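Local coordinates for inorganic pyrophosphatase (Helicobacter pylori, PDB 2BQX), which catalyses the magnesium-dependent hydrolysis of inorganic pyrophosphate to two phosphate ions and works as a homohexamer, at the interface of chains A and B and the interface of chains A and C. Coordinates in Å, arbitrary orientation; residue numbers count along the deposited sequence, not the author numbering. Chains: chain A/B/C, Inorganic pyrophosphatase.

Contact 1: the interface of chains A and B. Residues chain A 27, 29, 40, 43; chain B 76-79, 82-84, 112-113.
Strands 27-31 and 38-43 of chain A lie against the loop of chain B that carries residues 76-79 and 82, the start of strand 83-96 and the loop around B:Ile112. The patch, one part of a subunit interface in the hexamer, shows how backbone hydrogen bonds can accompany, and probably help set, the packing of apolar side chains beside them. The amide of A:Val40 gives a nearly straight hydrogen bond to the carbonyl of B:Val83 (N to O 2.8 Å, 171° at H), although it sits above the carbonyl plane. Further along the same strand, A:Val43 N donates to B:Ile112 O at 2.9 Å, this time in the carbonyl plane. With its amide held, A:Val40 sends its two methyls to different partners. CG1, anti to the backbone N (chi1 176°), wedges between the rim of the B:Phe78 ring, 3.7 Å from CE1, and B:Ile112 CG2, crossing both side chains at about a right angle. CG2, beside the backbone N, turns toward B:Ser82 and B:Val84. A:Val43 has the same rotamer; its tip meets that of B:Val76, while its CB and methyls pass obliquely over the carboxylate of B:Asp113. A:Ile27 also meets B:Val76 tip to tip, CD1 lying 3.7 Å from CG2. Water 1 links two carbonyls, A:Val40 O and B:Val83 O; water 2 links the carbonyl of A:Val43 to the carboxylate oxygen OD1 of B:Asp113. The ring of A:Tyr29 carries A:Ile27 CG2 of its own chain on one face, toward the rim, and its CE1 touches B:Ser82 CB. B:Ser82 OG is itself turned back, donating on a lone pair of B:Gln79 O at 2.7 Å, which probably steadies the loop beside the CE1 side of the ring. At the far tip of that ring, the phenolic OH of A:Tyr29 accepts a hydrogen bond from B:Gln79 N at 2.9 Å, with 162° at H.

Contact 2: the interface of chains A and C. Residues chain A 51, 128, 131-132, 135-136, 139; chain C 45-48, 139, 142-143.
The imidazole of A:His135 has A:Thr139 OG1 of its own chain over one face, displaced toward the rim, while both ring nitrogens are engaged in plane at the edge: NE2 by C:Asp142 OD2 and ND1 by water 3. A:Phe136 carries A:Pro51 CD over the centre of one face, and water 4 lies over the centre of the A:His128 ring. The site illustrates how a histidine on a helix, here 127-139, can be fixed in rotation by bonds at both ends. A:His135 NE2 donates to the anti lone pair of C:Asp142 OD2 at 3.0 Å, the carboxylate plane turned 74° from the ring; the negative charge of the carboxylate could favour a protonated imidazole. CG stands anti to the backbone N (chi1 174°), sending the ring across the boundary, where C:Leu143 CG and CD1 pack about its CG and CB. Water 3 is shared by A:His135 ND1 (2.8 Å), A:Lys132 O and C:Ala47 N. A:Lys132 lies along the loop 45-47 of chain C, CG 3.6 Å from C:Ala47 N, and bends at chi3 (-69°) so that CE comes near C:Tyr45 O. That carbonyl also takes water 4, shared with A:His128 O. Repeated with the chains exchanged across a two-fold, this helix-to-loop packing joins subunits in the homohexamer.

Contact 1: the interface of chains A and B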
ATOM      1  N   ILE A  27     -12.611  -6.272   3.722  1.00 17.64           N
ATOM      2  CA  ILE A  27     -12.783  -7.716   3.850  1.00 18.50           C
ATOM      3  C   ILE A  27     -13.032  -8.102   5.301  1.00 18.05           C
ATOM      4  O   ILE A  27     -12.189  -7.878   6.171  1.00 17.91           O
ATOM      5  CB  ILE A  27     -11.544  -8.494   3.362  1.00 18.43           C
ATOM      6  CG1 ILE A  27     -11.255  -8.162   1.895  1.00 19.31           C
ATOM      7  CG2 ILE A  27     -11.791 -10.004   3.529  1.00 20.52           C
ATOM      8  CD1 ILE A  27      -9.968  -8.766   1.366  1.00 20.85           C
ATOM      9  N   TYR A  29     -13.291 -10.896   8.048  1.00 19.79           N
ATOM     10  CA  TYR A  29     -12.914 -12.282   8.317  1.00 21.05           C
ATOM     11  C   TYR A  29     -13.703 -12.706   9.548  1.00 24.07           C
ATOM     12  O   TYR A  29     -14.276 -11.868  10.250  1.00 22.24           O
ATOM     13  CB  TYR A  29     -11.412 -12.410   8.623  1.00 21.75           C
ATOM     14  CG  TYR A  29     -10.512 -12.133   7.444  1.00 21.36           C
ATOM     15  CD1 TYR A  29     -10.194 -13.139   6.529  1.00 21.14           C
ATOM     16  CD2 TYR A  29     -10.012 -10.852   7.218  1.00 21.66           C
ATOM     17  CE1 TYR A  29      -9.401 -12.875   5.416  1.00 20.86           C
ATOM     18  CE2 TYR A  29      -9.220 -10.577   6.107  1.00 20.52           C
ATOM     19  CZ  TYR A  29      -8.921 -11.593   5.209  1.00 20.18           C
ATOM     20  OH  TYR A  29      -8.166 -11.327   4.086  1.00 18.68           O
ATOM     21  N   VAL A  40     -12.857 -16.255   5.466  1.00 22.76           N
ATOM     22  CA  VAL A  40     -13.213 -15.062   4.713  1.00 23.02           C
ATOM     23  C   VAL A  40     -14.730 -15.076   4.801  1.00 24.60           C
ATOM     24  O   VAL A  40     -15.373 -16.007   4.317  1.00 24.52           O
ATOM     25  CB  VAL A  40     -12.796 -15.170   3.241  1.00 22.89           C
ATOM     26  CG1 VAL A  40     -13.289 -13.946   2.479  1.00 22.26           C
ATOM     27  CG2 VAL A  40     -11.279 -15.289   3.138  1.00 21.87           C
ATOM     28  N   VAL A  43     -17.025  -9.561   1.656  1.00 21.83           N
ATOM     29  CA  VAL A  43     -16.310  -8.466   1.027  1.00 21.42           C
ATOM     30  C   VAL A  43     -17.407  -7.429   0.879  1.00 21.83           C
ATOM     31  O   VAL A  43     -18.440  -7.695   0.258  1.00 21.18           O
ATOM     32  CB  VAL A  43     -15.754  -8.830  -0.364  1.00 20.70           C
ATOM     33  CG1 VAL A  43     -15.056  -7.616  -0.962  1.00 20.31           C
ATOM     34  CG2 VAL A  43     -14.759  -9.985  -0.255  1.00 21.08           C
TER
ATOM     35  N   VAL B  76     -10.326  -8.540  -4.838  1.00 21.75           N
ATOM     36  CA  VAL B  76      -9.567  -8.290  -3.614  1.00 21.56           C
ATOM     37  C   VAL B  76      -8.586  -9.409  -3.280  1.00 20.83           C
ATOM     38  O   VAL B  76      -8.715 -10.525  -3.771  1.00 20.08           O
ATOM     39  CB  VAL B  76     -10.494  -8.075  -2.388  1.00 22.48           C
ATOM     40  CG1 VAL B  76     -11.464  -6.943  -2.661  1.00 23.39           C
ATOM     41  CG2 VAL B  76     -11.228  -9.359  -2.039  1.00 21.87           C
ATOM     42  N   ALA B  77      -7.600  -9.080  -2.451  1.00 18.48           N
ATOM     43  CA  ALA B  77      -6.578 -10.030  -2.021  1.00 19.34           C
ATOM     44  C   ALA B  77      -6.903 -10.569  -0.622  1.00 19.61           C
ATOM     45  O   ALA B  77      -7.073  -9.794   0.319  1.00 21.00           O
ATOM     46  CB  ALA B  77      -5.209  -9.333  -2.004  1.00 18.15           C
ATOM     47  N   PHE B  78      -6.998 -11.892  -0.497  1.00 17.64           N
ATOM     48  CA  PHE B  78      -7.285 -12.531   0.780  1.00 18.48           C
ATOM     49  C   PHE B  78      -5.966 -12.838   1.488  1.00 17.85           C
ATOM     50  O   PHE B  78      -4.978 -13.209   0.848  1.00 17.27           O
ATOM     51  CB  PHE B  78      -8.073 -13.837   0.567  1.00 18.11           C
ATOM     52  CG  PHE B  78      -9.390 -13.642  -0.138  1.00 21.79           C
ATOM     53  CD1 PHE B  78     -10.300 -12.689   0.314  1.00 22.30           C
ATOM     54  CD2 PHE B  78      -9.707 -14.386  -1.268  1.00 20.96           C
ATOM     55  CE1 PHE B  78     -11.506 -12.476  -0.351  1.00 21.54           C
ATOM     56  CE2 PHE B  78     -10.912 -14.182  -1.944  1.00 22.98           C
ATOM     57  CZ  PHE B  78     -11.808 -13.222  -1.484  1.00 20.71           C
ATOM     58  N   GLN B  79      -5.966 -12.690   2.807  1.00 17.00           N
ATOM     59  CA  GLN B  79      -4.783 -12.926   3.633  1.00 17.68           C
ATOM     60  C   GLN B  79      -4.289 -14.366   3.600  1.00 17.72           C
ATOM     61  O   GLN B  79      -5.073 -15.303   3.764  1.00 17.87           O
ATOM     62  CB  GLN B  79      -5.094 -12.532   5.075  1.00 17.25           C
ATOM     63  CG  GLN B  79      -3.929 -12.722   6.034  1.00 19.12           C
ATOM     64  CD  GLN B  79      -4.137 -11.947   7.321  1.00 19.53           C
ATOM     65  OE1 GLN B  79      -4.174 -10.715   7.315  1.00 20.51           O
ATOM     66  NE2 GLN B  79      -4.283 -12.663   8.424  1.00 20.76           N
ATOM     67  N   SER B  82      -5.842 -17.617   5.455  1.00 20.84           N
ATOM     68  CA  SER B  82      -7.291 -17.610   5.649  1.00 20.03           C
ATOM     69  C   SER B  82      -7.929 -18.696   4.785  1.00 20.91           C
ATOM     70  O   SER B  82      -7.265 -19.303   3.943  1.00 19.59           O
ATOM     71  CB  SER B  82      -7.889 -16.236   5.305  1.00 18.07           C
ATOM     72  OG  SER B  82      -7.658 -15.884   3.948  1.00 17.99           O
ATOM     73  N   VAL B  83      -9.215 -18.935   5.004  1.00 20.82           N
ATOM     74  CA  VAL B  83      -9.950 -19.952   4.268  1.00 21.99           C
ATOM     75  C   VAL B  83     -11.180 -19.324   3.646  1.00 22.11           C
ATOM     76  O   VAL B  83     -11.951 -18.651   4.329  1.00 23.53           O
ATOM     77  CB  VAL B  83     -10.411 -21.083   5.210  1.00 22.96           C
ATOM     78  CG1 VAL B  83     -11.142 -22.154   4.425  1.00 25.15           C
ATOM     79  CG2 VAL B  83      -9.214 -21.667   5.942  1.00 22.27           C
ATOM     80  N   VAL B  84     -11.369 -19.538   2.349  1.00 23.18           N
ATOM     81  CA  VAL B  84     -12.523 -18.976   1.661  1.00 23.40           C
ATOM     82  C   VAL B  84     -13.354 -20.068   0.997  1.00 24.55           C
ATOM     83  O   VAL B  84     -12.809 -21.004   0.417  1.00 24.37           O
ATOM     84  CB  VAL B  84     -12.088 -17.956   0.581  1.00 24.31           C
ATOM     85  CG1 VAL B  84     -11.219 -18.635  -0.462  1.00 23.75           C
ATOM     86  CG2 VAL B  84     -13.317 -17.328  -0.073  1.00 24.91           C
ATOM     87  N   ILE B 112     -20.205 -14.571   0.023  1.00 28.65           N
ATOM     88  CA  ILE B 112     -19.005 -13.855   0.457  1.00 27.10           C
ATOM     89  C   ILE B 112     -18.781 -12.581  -0.362  1.00 26.32           C
ATOM     90  O   ILE B 112     -18.563 -11.505   0.196  1.00 26.76           O
ATOM     91  CB  ILE B 112     -17.752 -14.761   0.343  1.00 25.79           C
ATOM     92  CG1 ILE B 112     -17.856 -15.908   1.348  1.00 25.39           C
ATOM     93  CG2 ILE B 112     -16.485 -13.943   0.581  1.00 25.64           C
ATOM     94  CD1 ILE B 112     -16.731 -16.920   1.253  1.00 23.98           C
ATOM     95  N   ASP B 113     -18.828 -12.715  -1.682  1.00 27.25           N
ATOM     96  CA  ASP B 113     -18.654 -11.591  -2.596  1.00 27.35           C
ATOM     97  C   ASP B 113     -19.326 -11.944  -3.924  1.00 27.44           C
ATOM     98  O   ASP B 113     -18.869 -12.839  -4.638  1.00 27.54           O
ATOM     99  CB  ASP B 113     -17.160 -11.313  -2.825  1.00 28.43           C
ATOM    100  CG  ASP B 113     -16.917 -10.091  -3.697  1.00 28.49           C
ATOM    101  OD1 ASP B 113     -17.891  -9.515  -4.219  1.00 29.73           O
ATOM    102  OD2 ASP B 113     -15.746  -9.700  -3.864  1.00 30.04           O
TER
HETATM  103  O   HOH W   1     -15.012 -18.568   3.747  1.00 20.84           O
HETATM  104  O   HOH W   2     -19.013  -7.451  -2.368  1.00 32.97           O

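Contact 2: the interface of chains A and C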
ATOM      1  N   PRO A  51     -13.884   1.622   9.473  1.00 21.43           N
ATOM      2  CA  PRO A  51     -13.310   2.794  10.139  1.00 21.74           C
ATOM      3  C   PRO A  51     -12.448   2.505  11.360  1.00 21.18           C
ATOM      4  O   PRO A  51     -11.891   3.420  11.968  1.00 20.81           O
ATOM      5  CB  PRO A  51     -14.541   3.625  10.476  1.00 22.05           C
ATOM      6  CG  PRO A  51     -15.547   2.580  10.807  1.00 23.10           C
ATOM      7  CD  PRO A  51     -15.338   1.544   9.711  1.00 21.42           C
ATOM      8  N   HIS A 128     -16.236  14.077  14.561  1.00 28.75           N
ATOM      9  CA  HIS A 128     -16.005  13.573  13.214  1.00 28.51           C
ATOM     10  C   HIS A 128     -15.809  12.062  13.194  1.00 28.12           C
ATOM     11  O   HIS A 128     -16.355  11.376  12.334  1.00 28.86           O
ATOM     12  CB  HIS A 128     -14.781  14.281  12.622  1.00 29.08           C
ATOM     13  CG  HIS A 128     -14.568  14.019  11.163  1.00 29.99           C
ATOM     14  ND1 HIS A 128     -13.816  12.963  10.694  1.00 30.91           N
ATOM     15  CD2 HIS A 128     -14.999  14.689  10.068  1.00 30.49           C
ATOM     16  CE1 HIS A 128     -13.791  12.996   9.373  1.00 30.56           C
ATOM     17  NE2 HIS A 128     -14.501  14.033   8.968  1.00 30.75           N
ATOM     18  N   ASP A 131     -19.185  10.291  14.073  1.00 23.46           N
ATOM     19  CA  ASP A 131     -20.112  10.362  12.949  1.00 24.77           C
ATOM     20  C   ASP A 131     -19.694   9.409  11.834  1.00 21.98           C
ATOM     21  O   ASP A 131     -20.542   8.787  11.197  1.00 20.81           O
ATOM     22  CB  ASP A 131     -20.180  11.781  12.379  1.00 28.05           C
ATOM     23  CG  ASP A 131     -20.821  12.773  13.334  1.00 31.92           C
ATOM     24  OD1 ASP A 131     -21.593  12.346  14.215  1.00 33.34           O
ATOM     25  OD2 ASP A 131     -20.560  13.984  13.183  1.00 35.84           O
ATOM     26  N   LYS A 132     -18.389   9.304  11.589  1.00 20.55           N
ATOM     27  CA  LYS A 132     -17.894   8.418  10.532  1.00 21.21           C
ATOM     28  C   LYS A 132     -18.220   6.967  10.866  1.00 20.30           C
ATOM     29  O   LYS A 132     -18.642   6.196  10.005  1.00 19.91           O
ATOM     30  CB  LYS A 132     -16.375   8.574  10.346  1.00 20.56           C
ATOM     31  CG  LYS A 132     -15.780   7.604   9.306  1.00 23.91           C
ATOM     32  CD  LYS A 132     -14.257   7.711   9.185  1.00 25.87           C
ATOM     33  CE  LYS A 132     -13.809   9.021   8.556  1.00 28.25           C
ATOM     34  NZ  LYS A 132     -12.319   9.080   8.358  1.00 30.34           N
ATOM     35  N   HIS A 135     -22.067   6.420  10.573  1.00 23.42           N
ATOM     36  CA  HIS A 135     -22.478   6.427   9.178  1.00 22.38           C
ATOM     37  C   HIS A 135     -22.054   5.141   8.461  1.00 21.10           C
ATOM     38  O   HIS A 135     -22.735   4.669   7.546  1.00 21.53           O
ATOM     39  CB  HIS A 135     -21.895   7.666   8.491  1.00 23.32           C
ATOM     40  CG  HIS A 135     -22.138   7.713   7.017  1.00 23.21           C
ATOM     41  ND1 HIS A 135     -21.207   7.283   6.097  1.00 23.97           N
ATOM     42  CD2 HIS A 135     -23.222   8.102   6.304  1.00 22.70           C
ATOM     43  CE1 HIS A 135     -21.708   7.402   4.880  1.00 23.63           C
ATOM     44  NE2 HIS A 135     -22.929   7.897   4.978  1.00 22.76           N
ATOM     45  N   PHE A 136     -20.933   4.567   8.882  1.00 20.49           N
ATOM     46  CA  PHE A 136     -20.460   3.327   8.276  1.00 20.86           C
ATOM     47  C   PHE A 136     -21.443   2.190   8.550  1.00 21.17           C
ATOM     48  O   PHE A 136     -21.872   1.479   7.637  1.00 21.07           O
ATOM     49  CB  PHE A 136     -19.091   2.937   8.828  1.00 20.41           C
ATOM     50  CG  PHE A 136     -18.629   1.583   8.378  1.00 20.38           C
ATOM     51  CD1 PHE A 136     -18.086   1.404   7.109  1.00 21.46           C
ATOM     52  CD2 PHE A 136     -18.760   0.480   9.215  1.00 21.83           C
ATOM     53  CE1 PHE A 136     -17.678   0.142   6.679  1.00 21.98           C
ATOM     54  CE2 PHE A 136     -18.356  -0.788   8.795  1.00 22.63           C
ATOM     55  CZ  PHE A 136     -17.813  -0.957   7.523  1.00 23.62           C
ATOM     56  N   THR A 139     -24.790   2.481   6.768  1.00 23.40           N
ATOM     57  CA  THR A 139     -24.857   2.250   5.324  1.00 22.73           C
ATOM     58  C   THR A 139     -24.117   1.060   4.713  1.00 22.91           C
ATOM     59  O   THR A 139     -24.390   0.695   3.572  1.00 24.43           O
ATOM     60  CB  THR A 139     -24.347   3.488   4.563  1.00 23.09           C
ATOM     61  OG1 THR A 139     -22.951   3.680   4.846  1.00 22.24           O
ATOM     62  CG2 THR A 139     -25.119   4.726   4.971  1.00 21.82           C
TER
ATOM     63  N   TYR C  45     -15.722  12.661   4.244  1.00 19.32           N
ATOM     64  CA  TYR C  45     -16.096  12.668   5.657  1.00 20.14           C
ATOM     65  C   TYR C  45     -16.358  11.255   6.166  1.00 20.46           C
ATOM     66  O   TYR C  45     -16.167  10.970   7.343  1.00 22.04           O
ATOM     67  CB  TYR C  45     -17.369  13.487   5.870  1.00 20.94           C
ATOM     68  CG  TYR C  45     -17.197  14.994   5.861  1.00 21.98           C
ATOM     69  CD1 TYR C  45     -16.306  15.620   4.990  1.00 23.08           C
ATOM     70  CD2 TYR C  45     -17.987  15.796   6.684  1.00 23.63           C
ATOM     71  CE1 TYR C  45     -16.213  17.021   4.939  1.00 24.76           C
ATOM     72  CE2 TYR C  45     -17.910  17.184   6.642  1.00 24.74           C
ATOM     73  CZ  TYR C  45     -17.022  17.789   5.768  1.00 25.83           C
ATOM     74  OH  TYR C  45     -16.956  19.166   5.720  1.00 27.93           O
ATOM     75  N   GLY C  46     -16.806  10.382   5.270  1.00 19.92           N
ATOM     76  CA  GLY C  46     -17.112   9.023   5.661  1.00 18.57           C
ATOM     77  C   GLY C  46     -16.037   8.012   5.341  1.00 19.55           C
ATOM     78  O   GLY C  46     -15.039   8.320   4.682  1.00 17.84           O
ATOM     79  N   ALA C  47     -16.254   6.791   5.820  1.00 18.99           N
ATOM     80  CA  ALA C  47     -15.325   5.687   5.604  1.00 19.71           C
ATOM     81  C   ALA C  47     -15.617   5.118   4.224  1.00 19.46           C
ATOM     82  O   ALA C  47     -16.138   4.013   4.091  1.00 19.59           O
ATOM     83  CB  ALA C  47     -15.539   4.626   6.677  1.00 18.92           C
ATOM     84  N   GLN C  48     -15.276   5.891   3.201  1.00 18.86           N
ATOM     85  CA  GLN C  48     -15.526   5.499   1.824  1.00 19.44           C
ATOM     86  C   GLN C  48     -14.324   5.762   0.932  1.00 19.59           C
ATOM     87  O   GLN C  48     -13.341   6.354   1.361  1.00 19.69           O
ATOM     88  CB  GLN C  48     -16.735   6.271   1.285  1.00 20.73           C
ATOM     89  CG  GLN C  48     -18.051   5.908   1.959  1.00 22.10           C
ATOM     90  CD  GLN C  48     -19.162   6.891   1.632  1.00 23.14           C
ATOM     91  OE1 GLN C  48     -19.233   7.984   2.201  1.00 23.12           O
ATOM     92  NE2 GLN C  48     -20.030   6.509   0.706  1.00 24.59           N
ATOM     93  N   THR C 139     -24.430   8.276  -1.079  1.00 23.40           N
ATOM     94  CA  THR C 139     -24.080   8.445   0.333  1.00 22.73           C
ATOM     95  C   THR C 139     -22.802   9.193   0.710  1.00 22.91           C
ATOM     96  O   THR C 139     -22.645   9.583   1.866  1.00 24.43           O
ATOM     97  CB  THR C 139     -23.973   7.072   1.022  1.00 23.09           C
ATOM     98  OG1 THR C 139     -22.879   6.335   0.451  1.00 22.24           O
ATOM     99  CG2 THR C 139     -25.255   6.282   0.852  1.00 21.82           C
ATOM    100  N   ASP C 142     -23.410  12.360   2.575  1.00 25.14           N
ATOM    101  CA  ASP C 142     -24.360  12.315   3.689  1.00 25.96           C
ATOM    102  C   ASP C 142     -23.898  13.174   4.859  1.00 26.46           C
ATOM    103  O   ASP C 142     -24.660  13.987   5.375  1.00 26.37           O
ATOM    104  CB  ASP C 142     -24.562  10.884   4.216  1.00 26.28           C
ATOM    105  CG  ASP C 142     -25.413  10.010   3.299  1.00 27.96           C
ATOM    106  OD1 ASP C 142     -26.142  10.547   2.433  1.00 28.12           O
ATOM    107  OD2 ASP C 142     -25.360   8.769   3.473  1.00 24.65           O
ATOM    108  N   LEU C 143     -22.646  12.990   5.272  1.00 24.27           N
ATOM    109  CA  LEU C 143     -22.093  13.715   6.413  1.00 24.17           C
ATOM    110  C   LEU C 143     -21.774  15.186   6.180  1.00 24.73           C
ATOM    111  O   LEU C 143     -21.506  15.916   7.126  1.00 23.87           O
ATOM    112  CB  LEU C 143     -20.836  12.998   6.921  1.00 22.91           C
ATOM    113  CG  LEU C 143     -21.060  11.581   7.462  1.00 25.35           C
ATOM    114  CD1 LEU C 143     -19.722  10.903   7.709  1.00 23.68           C
ATOM    115  CD2 LEU C 143     -21.879  11.638   8.745  1.00 25.63           C
TER
HETATM  116  O   HOH W   3     -18.671   6.433   7.059  1.00 20.31           O
HETATM  117  O   HOH W   4     -17.369  12.162   9.782  1.00 24.14           O

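The C-alpha centres of contact 1 and contact 2 lie about 23 Å apart, and the chain A residues described differ: strands in contact 1, chiefly a helix in contact 2. Contact 1, within an interface that is not an exact two-fold, joins unlike surfaces, whereas contact 2 belongs to a two-fold interface in which each chain offers both helix and loop. Strand 38-43 of chain A, used toward chain B, therefore runs on into loop 45-48, which the twin of contact 2 uses toward chain C. Two neighbours thus meet surfaces close in sequence, consistent with a closed homohexamer, probably a dimer of trimers.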